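PDB 1O5Z: folylpolyglutamate synthase/dihydrofolate synthase from Thermotoga maritima, which probably catalyses the ATP-dependent, magnesium-requiring addition of L-glutamate to dihydropteroate and to tetrahydrofolyl polyglutamates. Local coordinates for residues K382-N385 and S386-D389; L338-N341 and G342-L345; D123-E126 and I127-P130; R357-I360 and L361-Y364. All blocks are in the same frame, centred on the assembly; numbering follows the deposited sequence.

Interaction 1: residues K382-N385 and S386-D389; sequences KDMN and SLVD. With SO4 (sulfate ion), chain E.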
loop_
_atom_site.group_PDB
_atom_site.type_symbol
_atom_site.label_atom_id
_atom_site.label_comp_id
_atom_site.label_asym_id
_atom_site.label_seq_id
_atom_site.Cartn_x
_atom_site.Cartn_y
_atom_site.Cartn_z
ATOM N N LYS A 382 15.203 19.741 -1.823
ATOM C CA LYS A 382 15.957 20.897 -2.355
ATOM C C LYS A 382 15.119 21.713 -3.345
ATOM O O LYS A 382 14.111 21.239 -3.860
ATOM C CB LYS A 382 17.351 20.510 -2.941
ATOM C CG LYS A 382 17.407 19.851 -4.312
ATOM C CD LYS A 382 18.872 19.613 -4.756
ATOM C CE LYS A 382 19.045 19.488 -6.288
ATOM N NZ LYS A 382 20.472 19.621 -6.776
ATOM N N ASP A 383 15.547 22.960 -3.546
ATOM C CA ASP A 383 14.950 23.920 -4.492
ATOM C C ASP A 383 13.542 24.355 -4.202
ATOM O O ASP A 383 12.717 24.485 -5.123
ATOM C CB ASP A 383 14.977 23.390 -5.924
ATOM C CG ASP A 383 16.218 23.709 -6.610
ATOM O OD1 ASP A 383 16.652 22.871 -7.428
ATOM O OD2 ASP A 383 16.819 24.778 -6.391
ATOM N N MET A 384 13.273 24.631 -2.939
ATOM C CA MET A 384 12.026 25.243 -2.581
ATOM C C MET A 384 11.791 26.462 -3.479
ATOM O O MET A 384 10.678 26.764 -3.909
ATOM C CB MET A 384 12.099 25.664 -1.134
ATOM C CG MET A 384 10.861 26.300 -0.641
ATOM S SD MET A 384 9.456 25.158 -0.826
ATOM C CE MET A 384 8.281 26.036 0.204
ATOM N N ASN A 385 12.878 27.136 -3.789
ATOM C CA ASN A 385 12.831 28.378 -4.519
ATOM C C ASN A 385 12.141 28.238 -5.884
ATOM O O ASN A 385 11.234 29.005 -6.215
ATOM C CB ASN A 385 14.264 28.916 -4.701
ATOM C CG ASN A 385 15.296 28.211 -3.777
ATOM O OD1 ASN A 385 16.411 27.881 -4.224
ATOM N ND2 ASN A 385 14.921 27.968 -2.505
ATOM N N SER A 386 12.577 27.259 -6.672
ATOM C CA SER A 386 12.050 27.096 -8.026
ATOM C C SER A 386 10.693 26.410 -7.987
ATOM O O SER A 386 9.889 26.641 -8.877
ATOM C CB SER A 386 13.040 26.376 -8.968
ATOM O OG SER A 386 13.416 25.120 -8.437
ATOM N N LEU A 387 10.434 25.608 -6.959
ATOM C CA LEU A 387 9.101 25.050 -6.741
ATOM C C LEU A 387 8.051 26.130 -6.637
ATOM O O LEU A 387 6.995 26.062 -7.281
ATOM C CB LEU A 387 9.041 24.211 -5.455
ATOM C CG LEU A 387 7.657 23.629 -5.080
ATOM C CD1 LEU A 387 7.012 22.816 -6.228
ATOM C CD2 LEU A 387 7.685 22.769 -3.804
ATOM N N VAL A 388 8.326 27.096 -5.777
ATOM C CA VAL A 388 7.442 28.226 -5.546
ATOM C C VAL A 388 7.256 29.057 -6.826
ATOM O O VAL A 388 6.158 29.508 -7.126
ATOM C CB VAL A 388 8.021 29.142 -4.398
ATOM C CG1 VAL A 388 7.271 30.446 -4.303
ATOM C CG2 VAL A 388 7.962 28.456 -3.088
ATOM N N ASP A 389 8.349 29.296 -7.539
ATOM C CA ASP A 389 8.304 30.059 -8.780
ATOM C C ASP A 389 7.410 29.398 -9.815
ATOM O O ASP A 389 6.613 30.056 -10.495
ATOM C CB ASP A 389 9.699 30.167 -9.388
ATOM C CG ASP A 389 10.587 31.185 -8.685
ATOM O OD1 ASP A 389 10.117 31.908 -7.787
ATOM O OD2 ASP A 389 11.787 31.321 -8.981
HETATM S S SO4 E . 16.351 25.006 -0.860
HETATM O O1 SO4 E . 15.038 24.372 -1.027
HETATM O O2 SO4 E . 16.055 26.287 -0.201
HETATM O O3 SO4 E . 16.863 25.345 -2.194
HETATM O O4 SO4 E . 17.231 24.035 -0.171
#
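Met-384 meets Leu-387 and Val-388 along the inner side of the first turn of helix 384-394. This is the tightly packed part. CG of Met-384 lies anti to its backbone N (chi1 -179°), and the chain then bends at chi2. Its SD comes to 4.2 Å from CD2 of Leu-387. Its CE lies 4.1 Å from CG2 of Val-388, and these two side chains run across one another at a slant. All three residues are buried and also touch Val-373 of strand 370-373. The backbone adds regular helical bonds. Leu-387 N gives a nearly straight bond of 3.1 Å to Asp-383 O, and Val-388 N gives one of 3.0 Å to Met-384 O.

The N-terminal end and the outer side are looser. Asp-383 sits at the N-cap position, but its carboxylate makes no capping bond. CB of Asp-383 rests 3.4 Å from OG of Ser-386. The exposed Asn-385 turns its amide back toward a sulfate, probably from the crystallisation liquor. ND2 of Asn-385 gives a bond of 3.1 Å to sulfate O2 and a weak one to O3. Met-384 N holds sulfate O1 at 2.6 Å, nearly straight (169°), and Asp-383 N adds a weak bond to O3. The partial positive charge of the helix N-terminus probably helps to hold the ion. An anion bound by backbone N-H groups is typical of a helix N-terminus, here that of the helix in the beta-alpha-beta unit 370-400 of the Mur ligase C-terminal domain.

Interaction 2: residues L338-N341 and G342-L345; sequences LYFN and GEPL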
loop_
_atom_site.group_PDB
_atom_site.type_symbol
_atom_site.label_atom_id
_atom_site.label_comp_id
_atom_site.label_asym_id
_atom_site.label_seq_id
_atom_site.Cartn_x
_atom_site.Cartn_y
_atom_site.Cartn_z
ATOM N N LEU A 338 -15.398 14.045 -7.725
ATOM C CA LEU A 338 -16.490 13.160 -7.370
ATOM C C LEU A 338 -17.035 13.474 -6.006
ATOM O O LEU A 338 -18.226 13.468 -5.798
ATOM C CB LEU A 338 -16.030 11.716 -7.346
ATOM C CG LEU A 338 -15.948 10.993 -8.676
ATOM C CD1 LEU A 338 -15.414 9.609 -8.417
ATOM C CD2 LEU A 338 -17.311 10.938 -9.381
ATOM N N TYR A 339 -16.154 13.727 -5.070
ATOM C CA TYR A 339 -16.542 13.776 -3.690
ATOM C C TYR A 339 -16.641 15.194 -3.150
ATOM O O TYR A 339 -17.181 15.400 -2.067
ATOM C CB TYR A 339 -15.532 12.971 -2.866
ATOM C CG TYR A 339 -15.657 11.464 -3.061
ATOM C CD1 TYR A 339 -14.770 10.763 -3.858
ATOM C CD2 TYR A 339 -16.658 10.736 -2.431
ATOM C CE1 TYR A 339 -14.878 9.386 -4.015
ATOM C CE2 TYR A 339 -16.768 9.377 -2.595
ATOM C CZ TYR A 339 -15.877 8.702 -3.381
ATOM O OH TYR A 339 -15.988 7.341 -3.554
ATOM N N PHE A 340 -16.122 16.174 -3.889
ATOM C CA PHE A 340 -16.037 17.564 -3.388
ATOM C C PHE A 340 -16.537 18.576 -4.382
ATOM O O PHE A 340 -16.094 19.711 -4.385
ATOM C CB PHE A 340 -14.599 17.871 -3.005
ATOM C CG PHE A 340 -14.148 17.077 -1.841
ATOM C CD1 PHE A 340 -14.469 17.487 -0.548
ATOM C CD2 PHE A 340 -13.484 15.876 -2.018
ATOM C CE1 PHE A 340 -14.067 16.733 0.560
ATOM C CE2 PHE A 340 -13.089 15.130 -0.937
ATOM C CZ PHE A 340 -13.373 15.559 0.367
ATOM N N ASN A 341 -17.478 18.161 -5.206
ATOM C CA ASN A 341 -17.861 18.947 -6.361
ATOM C C ASN A 341 -18.183 20.434 -6.046
ATOM O O ASN A 341 -17.524 21.376 -6.576
ATOM C CB ASN A 341 -19.017 18.278 -7.049
ATOM C CG ASN A 341 -19.358 18.940 -8.350
ATOM O OD1 ASN A 341 -18.473 19.240 -9.135
ATOM N ND2 ASN A 341 -20.642 19.170 -8.592
ATOM N N GLY A 342 -19.149 20.657 -5.152
ATOM C CA GLY A 342 -19.475 22.031 -4.706
ATOM C C GLY A 342 -18.480 22.693 -3.735
ATOM O O GLY A 342 -18.611 23.875 -3.409
ATOM N N GLU A 343 -17.481 21.953 -3.280
ATOM C CA GLU A 343 -16.694 22.379 -2.138
ATOM C C GLU A 343 -15.537 23.299 -2.471
ATOM O O GLU A 343 -14.822 23.042 -3.444
ATOM C CB GLU A 343 -16.141 21.155 -1.440
ATOM C CG GLU A 343 -17.190 20.448 -0.618
ATOM C CD GLU A 343 -17.482 21.220 0.649
ATOM O OE1 GLU A 343 -16.577 21.231 1.554
ATOM O OE2 GLU A 343 -18.594 21.822 0.695
ATOM N N PRO A 344 -15.382 24.378 -1.693
ATOM C CA PRO A 344 -14.173 25.191 -1.750
ATOM C C PRO A 344 -13.036 24.434 -1.134
ATOM O O PRO A 344 -13.224 23.819 -0.087
ATOM C CB PRO A 344 -14.506 26.407 -0.888
ATOM C CG PRO A 344 -15.613 25.968 -0.016
ATOM C CD PRO A 344 -16.377 24.939 -0.760
ATOM N N LEU A 345 -11.885 24.464 -1.787
ATOM C CA LEU A 345 -10.739 23.666 -1.400
ATOM C C LEU A 345 -9.479 24.484 -1.308
ATOM O O LEU A 345 -9.326 25.481 -1.996
ATOM C CB LEU A 345 -10.470 22.573 -2.412
ATOM C CG LEU A 345 -11.557 21.528 -2.611
ATOM C CD1 LEU A 345 -11.063 20.590 -3.682
ATOM C CD2 LEU A 345 -11.910 20.769 -1.298
#
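Phe-340 packs against Glu-343 and Leu-345 just after the end of helix 326-339. Before it, Tyr-339 still belongs to the helix, and its ring leads away from the turn. Its OH bonds tie the helix end to Asn-250 OD1, at the start of strand 250-255, and to Gly-269 N, before helix 271-286, both in the middle domain. Phe-340 is the first residue to leave helical backbone angles. With CG anti to its carbonyl carbon (chi1 -67°), the buried ring of Phe-340 stands beside Glu-343. CG of Glu-343 reaches the edge of that ring, 4.0 Å from CD1 of Phe-340. The carboxylate of Glu-343 leads away, its plane 42° from that of the ring. CD2 of Leu-345 lies 4.2 Å from the same CD1 of Phe-340. Met-317 and Ile-319 of strand 316-320 also touch this ring.

Phe-340 to Glu-343 form a type I beta turn, which joins helix 326-339 to strand 345-349 in the C-terminal domain of this Mur ligase relative. Glu-343 N closes the turn with a bond of 2.9 Å to Phe-340 O. Asn-341 follows at the exposed corner. Its CB points away from residues 342-345, and Gly-342 takes the next corner.

Interaction 3: residues D123-E126 and I127-P130; sequences DKEE and IFSP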
loop_
_atom_site.group_PDB
_atom_site.type_symbol
_atom_site.label_atom_id
_atom_site.label_comp_id
_atom_site.label_asym_id
_atom_site.label_seq_id
_atom_site.Cartn_x
_atom_site.Cartn_y
_atom_site.Cartn_z
ATOM N N ASP A 123 25.960 -11.442 5.758
ATOM C CA ASP A 123 26.455 -10.118 5.411
ATOM C C ASP A 123 27.914 -10.070 5.131
ATOM O O ASP A 123 28.389 -9.081 4.635
ATOM C CB ASP A 123 26.135 -9.105 6.486
ATOM C CG ASP A 123 24.711 -8.600 6.380
ATOM O OD1 ASP A 123 24.324 -7.831 7.311
ATOM O OD2 ASP A 123 23.912 -8.920 5.430
ATOM N N LYS A 124 28.634 -11.129 5.427
ATOM C CA LYS A 124 30.054 -11.162 5.133
ATOM C C LYS A 124 30.402 -11.237 3.655
ATOM O O LYS A 124 31.531 -10.935 3.274
ATOM C CB LYS A 124 30.695 -12.310 5.896
ATOM C CG LYS A 124 30.681 -12.001 7.384
ATOM C CD LYS A 124 31.223 -13.116 8.248
ATOM C CE LYS A 124 31.167 -12.705 9.735
ATOM N NZ LYS A 124 31.624 -11.279 9.997
ATOM N N GLU A 125 29.451 -11.645 2.824
ATOM C CA GLU A 125 29.709 -11.843 1.406
ATOM C C GLU A 125 28.627 -11.204 0.652
ATOM O O GLU A 125 27.452 -11.471 0.920
ATOM C CB GLU A 125 29.748 -13.326 1.096
ATOM C CG GLU A 125 31.054 -13.942 1.591
ATOM C CD GLU A 125 31.258 -15.393 1.177
ATOM O OE1 GLU A 125 30.791 -16.282 1.947
ATOM O OE2 GLU A 125 31.900 -15.654 0.114
ATOM N N GLU A 126 29.002 -10.338 -0.279
ATOM C CA GLU A 126 28.009 -9.580 -1.013
ATOM C C GLU A 126 26.984 -10.491 -1.736
ATOM O O GLU A 126 25.790 -10.173 -1.793
ATOM C CB GLU A 126 28.684 -8.609 -1.991
ATOM C CG GLU A 126 27.696 -7.716 -2.742
ATOM C CD GLU A 126 28.327 -6.923 -3.900
ATOM O OE1 GLU A 126 29.606 -6.745 -3.931
ATOM O OE2 GLU A 126 27.507 -6.460 -4.778
ATOM N N ILE A 127 27.442 -11.611 -2.287
ATOM C CA ILE A 127 26.525 -12.493 -3.032
ATOM C C ILE A 127 25.450 -13.104 -2.166
ATOM O O ILE A 127 24.395 -13.461 -2.689
ATOM C CB ILE A 127 27.257 -13.613 -3.867
ATOM C CG1 ILE A 127 28.191 -14.462 -2.990
ATOM C CG2 ILE A 127 27.980 -12.995 -5.079
ATOM C CD1 ILE A 127 28.917 -15.495 -3.738
ATOM N N PHE A 128 25.712 -13.207 -0.846
ATOM C CA PHE A 128 24.742 -13.803 0.082
ATOM C C PHE A 128 24.010 -12.777 0.916
ATOM O O PHE A 128 23.000 -13.102 1.549
ATOM C CB PHE A 128 25.401 -14.826 0.998
ATOM C CG PHE A 128 26.113 -15.942 0.260
ATOM C CD1 PHE A 128 27.448 -16.215 0.498
ATOM C CD2 PHE A 128 25.435 -16.691 -0.691
ATOM C CE1 PHE A 128 28.112 -17.226 -0.186
ATOM C CE2 PHE A 128 26.073 -17.700 -1.376
ATOM C CZ PHE A 128 27.418 -17.972 -1.131
ATOM N N SER A 129 24.480 -11.545 0.907
ATOM C CA SER A 129 23.930 -10.522 1.779
ATOM C C SER A 129 22.508 -10.115 1.399
ATOM O O SER A 129 22.299 -9.654 0.296
ATOM C CB SER A 129 24.844 -9.311 1.729
ATOM O OG SER A 129 24.466 -8.386 2.713
ATOM N N PRO A 130 21.510 -10.267 2.277
ATOM C CA PRO A 130 20.146 -9.934 1.874
ATOM C C PRO A 130 19.932 -8.417 1.761
ATOM O O PRO A 130 20.567 -7.648 2.456
ATOM C CB PRO A 130 19.305 -10.586 2.970
ATOM C CG PRO A 130 20.126 -10.564 4.135
ATOM C CD PRO A 130 21.529 -10.727 3.680
#
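The backbone of residues 123-130 doubles back, bringing CA of Asp-123 within 4.4 Å of CA of Ser-129. Within the bend, Phe-128 N bonds to Glu-125 O at 3.0 Å. Ser-129 N adds weak bonds to the carbonyl oxygens of both Glu-125 and Glu-126.

The side chains close the neck of the loop. OG of Ser-129 donates to OD2 of Asp-123 at 2.8 Å. It comes in 46° out of the carboxylate plane. OG is placed there by lying anti to the backbone N of Ser-129 (chi1 -171°). CD of Pro-130 rests 3.5 Å from the same OD2 of Asp-123. That oxygen also pairs with Lys-25, while OD1 bonds to the hydroxyl of Tyr-21. The carboxylate is therefore held at both oxygens.

Farther out, Glu-125 and Phe-128 lie side by side and point the same way. OE1 of Glu-125 meets the ring edge in its plane, 3.6 Å from CE1 of Phe-128. The carboxylate stands almost upright to the ring, at 81°. CG1 of Ile-127 sits 3.8 Å above the ring centre of Phe-128. A tight turn with a serine-to-aspartate bond across its base makes a compact surface link between two helices, here 105-122 and 132-146 of the Mur ligase middle domain.

Interaction 4: residues R357-I360 and L361-Y364; sequences REDI and LRKY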
loop_
_atom_site.group_PDB
_atom_site.type_symbol
_atom_site.label_atom_id
_atom_site.label_comp_id
_atom_site.label_asym_id
_atom_site.label_seq_id
_atom_site.Cartn_x
_atom_site.Cartn_y
_atom_site.Cartn_z
ATOM N N ARG A 357 7.795 18.419 -11.127
ATOM C CA ARG A 357 7.077 19.437 -10.401
ATOM C C ARG A 357 6.048 20.127 -11.234
ATOM O O ARG A 357 4.913 20.286 -10.803
ATOM C CB ARG A 357 8.031 20.488 -9.873
ATOM C CG ARG A 357 8.686 20.083 -8.620
ATOM C CD ARG A 357 9.684 21.058 -8.171
ATOM N NE ARG A 357 10.161 20.773 -6.833
ATOM C CZ ARG A 357 11.184 21.417 -6.282
ATOM N NH1 ARG A 357 11.810 22.374 -6.979
ATOM N NH2 ARG A 357 11.591 21.115 -5.052
ATOM N N GLU A 358 6.468 20.561 -12.412
ATOM C CA GLU A 358 5.656 21.399 -13.279
ATOM C C GLU A 358 4.458 20.622 -13.820
ATOM O O GLU A 358 3.336 21.104 -13.789
ATOM C CB GLU A 358 6.535 21.877 -14.424
ATOM C CG GLU A 358 5.892 22.708 -15.523
ATOM C CD GLU A 358 6.786 22.740 -16.742
ATOM O OE1 GLU A 358 6.379 22.250 -17.809
ATOM O OE2 GLU A 358 7.933 23.182 -16.599
ATOM N N ASP A 359 4.696 19.414 -14.304
ATOM C CA ASP A 359 3.618 18.629 -14.845
ATOM C C ASP A 359 2.686 18.191 -13.703
ATOM O O ASP A 359 1.514 17.981 -13.930
ATOM C CB ASP A 359 4.144 17.434 -15.680
ATOM C CG ASP A 359 4.848 17.862 -16.994
ATOM O OD1 ASP A 359 5.375 19.001 -17.099
ATOM O OD2 ASP A 359 4.947 17.115 -18.004
ATOM N N ILE A 360 3.172 18.090 -12.474
ATOM C CA ILE A 360 2.252 17.845 -11.336
ATOM C C ILE A 360 1.379 19.059 -11.019
ATOM O O ILE A 360 0.162 18.927 -10.877
ATOM C CB ILE A 360 3.018 17.419 -10.033
ATOM C CG1 ILE A 360 3.671 16.044 -10.184
ATOM C CG2 ILE A 360 2.085 17.436 -8.801
ATOM C CD1 ILE A 360 4.776 15.800 -9.149
ATOM N N LEU A 361 2.008 20.227 -10.886
ATOM C CA LEU A 361 1.308 21.473 -10.484
ATOM C C LEU A 361 0.193 21.848 -11.459
ATOM O O LEU A 361 -0.866 22.356 -11.082
ATOM C CB LEU A 361 2.305 22.656 -10.375
ATOM C CG LEU A 361 3.306 22.611 -9.232
ATOM C CD1 LEU A 361 4.447 23.639 -9.346
ATOM C CD2 LEU A 361 2.567 22.790 -7.947
ATOM N N ARG A 362 0.451 21.565 -12.716
ATOM C CA ARG A 362 -0.465 21.862 -13.780
ATOM C C ARG A 362 -1.764 21.111 -13.694
ATOM O O ARG A 362 -2.769 21.558 -14.227
ATOM C CB ARG A 362 0.187 21.480 -15.077
ATOM C CG ARG A 362 1.389 22.345 -15.447
ATOM C CD ARG A 362 2.193 21.823 -16.628
ATOM N NE ARG A 362 1.804 22.450 -17.883
ATOM C CZ ARG A 362 2.364 23.556 -18.361
ATOM N NH1 ARG A 362 3.340 24.188 -17.708
ATOM N NH2 ARG A 362 1.958 24.057 -19.502
ATOM N N LYS A 363 -1.755 19.953 -13.043
ATOM C CA LYS A 363 -2.992 19.172 -12.859
ATOM C C LYS A 363 -3.991 19.927 -11.979
ATOM O O LYS A 363 -5.212 19.803 -12.140
ATOM C CB LYS A 363 -2.681 17.789 -12.259
ATOM C CG LYS A 363 -1.724 16.924 -13.094
ATOM C CD LYS A 363 -2.090 16.887 -14.587
ATOM C CE LYS A 363 -1.104 16.024 -15.358
ATOM N NZ LYS A 363 -1.483 15.834 -16.763
ATOM N N TYR A 364 -3.441 20.745 -11.085
ATOM C CA TYR A 364 -4.203 21.366 -10.023
ATOM C C TYR A 364 -4.734 22.743 -10.314
ATOM O O TYR A 364 -5.329 23.372 -9.422
ATOM C CB TYR A 364 -3.345 21.413 -8.758
ATOM C CG TYR A 364 -3.008 20.051 -8.281
ATOM C CD1 TYR A 364 -1.713 19.719 -7.962
ATOM C CD2 TYR A 364 -3.985 19.068 -8.192
ATOM C CE1 TYR A 364 -1.390 18.473 -7.553
ATOM C CE2 TYR A 364 -3.668 17.800 -7.776
ATOM C CZ TYR A 364 -2.362 17.508 -7.451
ATOM O OH TYR A 364 -2.025 16.246 -7.009
#
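Leu-361 meets Arg-357 one helical turn back. Leu-361 N bonds to Arg-357 O at 2.9 Å, and CG of Leu-361 packs 3.2 Å from the same oxygen. The guanidinium of Arg-357 leads away, to Lys-382 O, Asp-383 O and Ile-351 O.

Arg-362, on the exposed side, lies beside Glu-358 and points the same way. Its NH1 lies 3.6 Å from OE1 of Glu-358, a long salt bridge. The oxygen lies well out of the guanidinium plane, so only charges attract. CG of Arg-362 sits too close to Glu-358 O in the model, so the chain's exact course is doubtful. The two residues are four apart, on the outer side of the stretch that begins with helix 357-361 and leads to strand 370-373 in the alpha/beta C-terminal domain of the Mur ligase family.

Lys-363 N bonds to Ile-360 O at 3.1 Å. Its chain bends at chi2, and CG of Lys-363 passes 3.5 Å from Asp-359 O. NZ makes a weak, long pair with Glu-330.

Tyr-364 turns inward beside Ile-360. CE1 of Tyr-364 packs 3.8 Å from CG2 of Ile-360, and CD1 of Tyr-364 lies 3.6 Å from Ile-360 O. Ala-329, Leu-332 and Val-333 of helix 326-339 border this buried ring.

How the interactions relate
Along the chain the order is interaction 3, then 2, 4 and 1. Interaction 3 lies in the Mur ligase middle domain. The other three lie in the glutamate ligase domain, around the sheet that contains strands 345-349 and 370-373. Interactions 1 and 4 have centres 13 Å apart and touch directly. Arg-357 is the joint between them, tying helix 357-361 to the start of helix 384-394. Interaction 2 is about 9 Å from interaction 4 by nearest atoms. Interaction 3 is remote, 52 Å from interaction 2 between centres, on the opposite side of the chain's centre. Three contacts thus belong to one alpha/beta domain, and the fourth belongs to the other domain of this monomer.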